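Local structure of putative calcium binding protein (Streptomyces coelicolor, 3AKB) at residues G52-L56 with M95-F99. The protein binds calcium ions through EF-hand loops and is thought to take part in calcium-mediated regulation in this bacterium. The protein carries 2 engineered substitutions. Residues are numbered along the deposited sequence; the frame is centred on the assembly and turned at random.
Engineered in segment 95-99: Met-95 (natural residue Ile).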
loop_
_atom_site.group_PDB
_atom_site.type_symbol
_atom_site.label_atom_id
_atom_site.label_comp_id
_atom_site.label_asym_id
_atom_site.label_seq_id
_atom_site.Cartn_x
_atom_site.Cartn_y
_atom_site.Cartn_z
ATOM N N GLY A 52 9.168 -4.881 -4.851
ATOM C CA GLY A 52 7.976 -5.225 -4.072
ATOM C C GLY A 52 6.716 -4.598 -4.630
ATOM O O GLY A 52 5.660 -5.220 -4.644
ATOM N N ALA A 53 6.836 -3.361 -5.118
ATOM C CA ALA A 53 5.692 -2.664 -5.696
ATOM C C ALA A 53 5.228 -3.376 -6.957
ATOM O O ALA A 53 4.020 -3.530 -7.167
ATOM C CB ALA A 53 6.051 -1.227 -6.024
ATOM N N GLU A 54 6.177 -3.848 -7.770
ATOM C CA GLU A 54 5.816 -4.588 -8.999
ATOM C C GLU A 54 5.096 -5.899 -8.647
ATOM O O GLU A 54 4.112 -6.292 -9.319
ATOM C CB GLU A 54 7.039 -4.837 -9.883
ATOM C CG GLU A 54 6.690 -5.347 -11.305
ATOM C CD GLU A 54 6.458 -6.847 -11.411
ATOM O OE1 GLU A 54 6.776 -7.578 -10.456
ATOM O OE2 GLU A 54 5.954 -7.293 -12.475
ATOM N N ALA A 55 5.588 -6.575 -7.610
ATOM C CA ALA A 55 4.968 -7.826 -7.187
ATOM C C ALA A 55 3.538 -7.595 -6.679
ATOM O O ALA A 55 2.655 -8.416 -6.919
ATOM C CB ALA A 55 5.823 -8.486 -6.119
ATOM N N LEU A 56 3.321 -6.477 -5.997
ATOM C CA LEU A 56 1.974 -6.169 -5.503
ATOM C C LEU A 56 1.050 -5.882 -6.680
ATOM O O LEU A 56 -0.090 -6.327 -6.679
ATOM C CB LEU A 56 1.998 -5.010 -4.508
ATOM C CG LEU A 56 0.679 -4.567 -3.859
ATOM C CD1 LEU A 56 -0.138 -5.757 -3.369
ATOM C CD2 LEU A 56 1.005 -3.634 -2.709
ATOM N N MET A 95 0.861 -11.214 -0.644
ATOM C CA MET A 95 1.413 -10.743 -1.936
ATOM C C MET A 95 2.014 -9.342 -1.777
ATOM O O MET A 95 2.935 -8.970 -2.514
ATOM C CB MET A 95 0.346 -10.769 -3.039
ATOM C CG MET A 95 -0.174 -12.172 -3.332
ATOM S SD MET A 95 0.902 -13.111 -4.443
ATOM C CE MET A 95 0.616 -12.450 -6.085
ATOM N N ALA A 96 1.514 -8.602 -0.787
ATOM C CA ALA A 96 2.047 -7.258 -0.449
ATOM C C ALA A 96 3.231 -7.250 0.503
ATOM O O ALA A 96 3.855 -6.186 0.707
ATOM C CB ALA A 96 0.960 -6.374 0.135
ATOM N N ARG A 97 3.521 -8.385 1.130
ATOM C CA ARG A 97 4.535 -8.398 2.162
ATOM C C ARG A 97 5.913 -7.915 1.645
ATOM O O ARG A 97 6.569 -7.157 2.332
ATOM C CB ARG A 97 4.668 -9.792 2.805
ATOM C CG ARG A 97 5.492 -9.747 4.068
ATOM C CD ARG A 97 5.663 -11.121 4.709
ATOM N NE ARG A 97 4.441 -11.524 5.402
ATOM C CZ ARG A 97 4.142 -11.227 6.657
ATOM N NH1 ARG A 97 4.945 -10.482 7.391
ATOM N NH2 ARG A 97 3.014 -11.679 7.176
ATOM N N PRO A 98 6.355 -8.340 0.441
ATOM C CA PRO A 98 7.657 -7.797 -0.017
ATOM C C PRO A 98 7.668 -6.275 -0.129
ATOM O O PRO A 98 8.648 -5.629 0.301
ATOM C CB PRO A 98 7.849 -8.464 -1.388
ATOM C CG PRO A 98 7.078 -9.782 -1.192
ATOM C CD PRO A 98 5.842 -9.380 -0.472
ATOM N N PHE A 99 6.583 -5.702 -0.653
ATOM C CA PHE A 99 6.463 -4.242 -0.700
ATOM C C PHE A 99 6.496 -3.636 0.706
ATOM O O PHE A 99 7.222 -2.678 0.973
ATOM C CB PHE A 99 5.170 -3.812 -1.403
ATOM C CG PHE A 99 4.943 -2.315 -1.390
ATOM C CD1 PHE A 99 5.712 -1.478 -2.195
ATOM C CD2 PHE A 99 3.966 -1.752 -0.567
ATOM C CE1 PHE A 99 5.508 -0.088 -2.185
ATOM C CE2 PHE A 99 3.756 -0.367 -0.563
ATOM C CZ PHE A 99 4.522 0.453 -1.371
HETATM O O HOH W 1 4.757 -6.968 -2.547
#
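Where two helices meet at a glycine, their backbones can come very close: the axes of segments 52-56 and 95-99, on helices 44-64 and 89-107, approach to 7.4 Å at 161°, nearly antiparallel. At Gly-52 the CA lies 3.8 Å from the CA of Phe-99; a CB here would point at the partner helix and clash with Phe-99 CA and Pro-98 C. The t rotamer of Phe-99 lays its ring obliquely along the other helix, with CD1 3.9 Å from Ala-53 CB and CD2 4.1 Å from Leu-56 CD2. Leu-56, with chi1 t and chi2 p, sets CD1 3.7 Å from Ala-96 CB, while CD2 packs against Ala-96 CB (4.0 Å) and that ring. Beyond, Ala-96 touches Phe-158 of helix 151-161, which continues the apolar packing. Met-95, an engineered residue with all three chi angles m, folds its thioether along the exposed margin. The second helix is kinked at Pro-98, whose nitrogen has no hydrogen to donate, and Phe-99 N has no bond to the preceding turn. One water occupies the break, donating to Met-95 O (2.7 Å) and Gly-52 O (2.9 Å) and accepting from Phe-99 N (2.9 Å). No direct hydrogen bond crosses, so the entering helices of two successive EF-hand loops, those beginning at Asp-65 and Asp-108, are joined by apolar contact and close backbone fit, with a single water as polar link.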